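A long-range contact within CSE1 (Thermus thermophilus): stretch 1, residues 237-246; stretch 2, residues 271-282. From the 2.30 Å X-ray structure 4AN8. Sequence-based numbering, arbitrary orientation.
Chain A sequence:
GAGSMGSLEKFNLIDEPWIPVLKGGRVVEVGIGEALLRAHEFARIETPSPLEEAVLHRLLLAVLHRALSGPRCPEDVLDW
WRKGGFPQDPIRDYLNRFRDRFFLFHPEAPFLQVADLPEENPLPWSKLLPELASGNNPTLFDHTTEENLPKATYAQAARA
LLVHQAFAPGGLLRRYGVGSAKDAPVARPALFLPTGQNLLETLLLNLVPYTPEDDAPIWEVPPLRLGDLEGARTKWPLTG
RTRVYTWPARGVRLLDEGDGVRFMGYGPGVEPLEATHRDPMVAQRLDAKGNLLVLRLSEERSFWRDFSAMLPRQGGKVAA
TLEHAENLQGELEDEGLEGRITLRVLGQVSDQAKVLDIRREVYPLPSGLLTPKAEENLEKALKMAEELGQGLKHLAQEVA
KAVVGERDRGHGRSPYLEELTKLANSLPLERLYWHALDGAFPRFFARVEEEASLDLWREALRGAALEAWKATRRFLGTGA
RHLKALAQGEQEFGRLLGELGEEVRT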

# COMPACT_ATOMS: atom_id res chain seq x y z
N PRO A 237 -15.38 -17.07 1.05
CA PRO A 237 -15.52 -15.80 1.77
C PRO A 237 -14.13 -15.21 1.92
O PRO A 237 -13.18 -15.94 2.12
CB PRO A 237 -16.12 -16.22 3.12
CG PRO A 237 -15.92 -17.72 3.22
CD PRO A 237 -15.84 -18.24 1.82
N LEU A 238 -14.01 -13.89 1.77
CA LEU A 238 -12.73 -13.20 1.81
C LEU A 238 -12.38 -12.91 3.25
O LEU A 238 -12.52 -11.79 3.75
CB LEU A 238 -12.84 -11.89 1.00
CG LEU A 238 -11.63 -11.05 0.61
CD1 LEU A 238 -10.68 -11.85 -0.31
CD2 LEU A 238 -12.09 -9.74 -0.08
N THR A 239 -11.94 -13.95 3.96
CA THR A 239 -11.64 -13.81 5.37
C THR A 239 -10.47 -14.70 5.72
O THR A 239 -10.13 -15.60 4.96
CB THR A 239 -12.87 -14.21 6.23
OG1 THR A 239 -12.58 -13.95 7.60
CG2 THR A 239 -13.23 -15.72 6.05
N GLY A 240 -9.87 -14.48 6.88
CA GLY A 240 -8.67 -15.23 7.24
C GLY A 240 -7.44 -14.48 6.78
O GLY A 240 -7.23 -14.28 5.58
N ARG A 241 -6.62 -14.05 7.74
CA ARG A 241 -5.50 -13.18 7.43
C ARG A 241 -4.56 -13.76 6.37
O ARG A 241 -4.26 -13.11 5.37
CB ARG A 241 -4.71 -12.81 8.69
CG ARG A 241 -3.62 -11.76 8.43
CD ARG A 241 -2.81 -11.51 9.69
NE ARG A 241 -3.66 -11.05 10.78
CZ ARG A 241 -3.23 -10.80 12.01
NH1 ARG A 241 -1.93 -10.95 12.32
NH2 ARG A 241 -4.09 -10.38 12.92
N THR A 242 -4.08 -14.98 6.57
CA THR A 242 -3.11 -15.53 5.64
C THR A 242 -3.77 -16.04 4.38
O THR A 242 -3.11 -16.14 3.34
CB THR A 242 -2.23 -16.62 6.27
OG1 THR A 242 -3.00 -17.81 6.46
CG2 THR A 242 -1.71 -16.13 7.61
N ARG A 243 -5.06 -16.36 4.47
CA ARG A 243 -5.78 -16.79 3.26
C ARG A 243 -5.88 -15.57 2.36
O ARG A 243 -5.67 -15.64 1.17
CB ARG A 243 -7.18 -17.34 3.61
CG ARG A 243 -8.07 -17.59 2.40
CD ARG A 243 -9.48 -18.15 2.78
NE ARG A 243 -9.40 -19.40 3.53
CZ ARG A 243 -9.68 -19.50 4.84
NH1 ARG A 243 -10.09 -18.44 5.54
NH2 ARG A 243 -9.58 -20.67 5.44
N VAL A 244 -6.20 -14.43 2.95
CA VAL A 244 -6.22 -13.20 2.19
C VAL A 244 -4.84 -12.73 1.70
O VAL A 244 -4.72 -12.33 0.56
CB VAL A 244 -7.01 -12.11 2.93
CG1 VAL A 244 -6.94 -10.78 2.16
CG2 VAL A 244 -8.46 -12.57 3.05
N TYR A 245 -3.80 -12.83 2.52
CA TYR A 245 -2.42 -12.53 2.10
C TYR A 245 -1.96 -13.37 0.91
O TYR A 245 -1.10 -12.96 0.13
CB TYR A 245 -1.44 -12.82 3.25
CG TYR A 245 -1.36 -11.76 4.34
CD1 TYR A 245 -2.17 -10.61 4.31
CD2 TYR A 245 -0.48 -11.92 5.40
CE1 TYR A 245 -2.07 -9.65 5.30
CE2 TYR A 245 -0.37 -10.97 6.40
CZ TYR A 245 -1.16 -9.84 6.35
OH TYR A 245 -1.04 -8.92 7.36
N THR A 246 -2.50 -14.58 0.79
CA THR A 246 -2.06 -15.47 -0.27
C THR A 246 -3.21 -15.83 -1.21
O THR A 246 -3.21 -16.89 -1.80
CB THR A 246 -1.45 -16.75 0.32
OG1 THR A 246 -2.45 -17.47 1.05
CG2 THR A 246 -0.24 -16.40 1.26
N GLU A 271 -13.48 -16.97 -6.55
CA GLU A 271 -14.40 -15.84 -6.35
C GLU A 271 -14.46 -15.38 -4.91
O GLU A 271 -14.79 -16.16 -4.03
CB GLU A 271 -15.82 -16.21 -6.78
CG GLU A 271 -15.98 -16.35 -8.26
CD GLU A 271 -16.14 -15.01 -8.93
OE1 GLU A 271 -16.91 -14.18 -8.39
OE2 GLU A 271 -15.51 -14.79 -9.99
N PRO A 272 -14.17 -14.10 -4.66
CA PRO A 272 -14.24 -13.53 -3.31
C PRO A 272 -15.68 -13.31 -2.87
O PRO A 272 -16.42 -12.62 -3.55
CB PRO A 272 -13.50 -12.19 -3.46
CG PRO A 272 -13.74 -11.80 -4.90
CD PRO A 272 -13.76 -13.10 -5.67
N LEU A 273 -16.08 -13.90 -1.76
CA LEU A 273 -17.39 -13.62 -1.19
C LEU A 273 -17.24 -12.60 -0.07
O LEU A 273 -16.23 -12.59 0.64
CB LEU A 273 -18.03 -14.90 -0.64
CG LEU A 273 -18.37 -15.97 -1.68
CD1 LEU A 273 -19.02 -17.18 -1.03
CD2 LEU A 273 -19.26 -15.38 -2.77
N GLU A 274 -18.25 -11.75 0.10
CA GLU A 274 -18.22 -10.69 1.11
C GLU A 274 -18.08 -11.24 2.53
O GLU A 274 -18.70 -12.24 2.88
CB GLU A 274 -19.44 -9.77 1.00
CG GLU A 274 -19.56 -9.05 -0.34
CD GLU A 274 -20.50 -7.85 -0.30
OE1 GLU A 274 -20.26 -6.93 0.51
OE2 GLU A 274 -21.49 -7.83 -1.07
N ALA A 275 -17.27 -10.59 3.35
CA ALA A 275 -17.09 -11.01 4.73
C ALA A 275 -16.70 -9.81 5.57
O ALA A 275 -16.43 -8.73 5.04
CB ALA A 275 -16.03 -12.10 4.82
N THR A 276 -16.69 -9.99 6.89
CA THR A 276 -16.38 -8.89 7.79
C THR A 276 -14.87 -8.57 7.88
O THR A 276 -14.47 -7.43 8.15
CB THR A 276 -16.98 -9.12 9.19
OG1 THR A 276 -16.46 -10.33 9.74
CG2 THR A 276 -18.48 -9.27 9.09
N HIS A 277 -14.04 -9.57 7.63
CA HIS A 277 -12.59 -9.43 7.67
C HIS A 277 -12.05 -8.15 7.02
O HIS A 277 -12.39 -7.82 5.90
CB HIS A 277 -11.93 -10.64 7.01
CG HIS A 277 -10.44 -10.55 6.91
ND1 HIS A 277 -9.60 -10.92 7.94
CD2 HIS A 277 -9.65 -10.11 5.91
CE1 HIS A 277 -8.35 -10.74 7.56
NE2 HIS A 277 -8.35 -10.24 6.34
N ARG A 278 -11.19 -7.46 7.74
CA ARG A 278 -10.46 -6.33 7.18
C ARG A 278 -8.99 -6.68 7.20
O ARG A 278 -8.46 -7.10 8.22
CB ARG A 278 -10.70 -5.05 8.00
CG ARG A 278 -9.85 -3.86 7.59
CD ARG A 278 -10.27 -2.56 8.30
NE ARG A 278 -10.28 -2.71 9.76
CZ ARG A 278 -9.42 -2.10 10.57
NH1 ARG A 278 -8.51 -1.28 10.06
NH2 ARG A 278 -9.48 -2.29 11.88
N ASP A 279 -8.33 -6.52 6.07
CA ASP A 279 -6.90 -6.79 5.99
C ASP A 279 -6.14 -5.88 6.98
O ASP A 279 -6.45 -4.70 7.11
CB ASP A 279 -6.42 -6.60 4.54
CG ASP A 279 -4.98 -7.02 4.34
OD1 ASP A 279 -4.11 -6.28 4.85
OD2 ASP A 279 -4.72 -8.04 3.66
N PRO A 280 -5.17 -6.44 7.70
CA PRO A 280 -4.39 -5.66 8.68
C PRO A 280 -3.74 -4.42 8.08
O PRO A 280 -3.50 -3.46 8.80
CB PRO A 280 -3.30 -6.64 9.11
CG PRO A 280 -3.93 -8.00 8.93
CD PRO A 280 -4.83 -7.87 7.71
N MET A 281 -3.42 -4.42 6.79
CA MET A 281 -2.71 -3.27 6.23
C MET A 281 -3.66 -2.18 5.73
O MET A 281 -3.22 -1.13 5.23
CB MET A 281 -1.76 -3.72 5.13
CG MET A 281 -0.54 -4.47 5.69
SD MET A 281 0.44 -5.20 4.36
CE MET A 281 1.71 -6.06 5.32
N VAL A 282 -4.96 -2.42 5.88
CA VAL A 282 -5.95 -1.57 5.26
C VAL A 282 -6.66 -0.72 6.31
O VAL A 282 -7.03 -1.23 7.36
CB VAL A 282 -6.98 -2.42 4.49
CG1 VAL A 282 -8.17 -1.58 4.06
CG2 VAL A 282 -6.31 -3.11 3.31
O HOH W 1 -12.93 -8.86 3.69
O HOH W 2 -14.58 -12.59 8.46
O HOH W 3 -5.61 -10.31 5.38

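Distant segments of a chain often meet through very little direct hydrogen bonding, relying instead on a few well-placed side chains and on water to satisfy the polar atoms between them. The contact between residues 237-246 and 271-282 of CSE1 is a compact example, burying 618 Å² in all. Its one direct hydrogen bond joins backbone to backbone: Leu238 N donates to Leu273 O at 2.8 Å, within a parallel bridge that pairs Pro237 with Leu273. The same Leu273 O also receives a CA-H...O contact from Pro237, whose CA lies 3.5 Å away. Leu238 also points its side chain toward the second stretch, where its CD1 lies 4.2 Å from Pro272 CB.

His277 covers the most surface. Its side chain enters where the first stretch turns from loop into helix, and Thr239 C and Gly240 N lie over one face of its ring, with Gly240 N 3.7 Å from His277 ND1. Val244 CG2 lies 4.0 Å from His277 CD2, in van der Waals contact. Water completes the polar side: water 3 lies 2.9 Å from His277 NE2 and donates to Arg241 O at 3.1 Å, with a weak bond to Asp279 OD2, while water 2 accepts from His277 N at 3.2 Å and lies 2.6 Å from Thr239 OG1.

Tyr245 anchors the far end of the contact. Its CA-to-CB bond points sideways, yet the long ring carries its end nearer, placing Tyr245 OH 3.4 Å from Pro280 CG and Tyr245 CE1 4.1 Å from Pro280 CD. Asp279 OD2 approaches the ring edge, 3.5 Å from Tyr245 CE1, where the aromatic C-H bonds carry slight positive charge. Asp279 also begins a type I turn ending at Val282, and its OD1 accepts from Met281 N at 2.8 Å, tying the side chain to the turn.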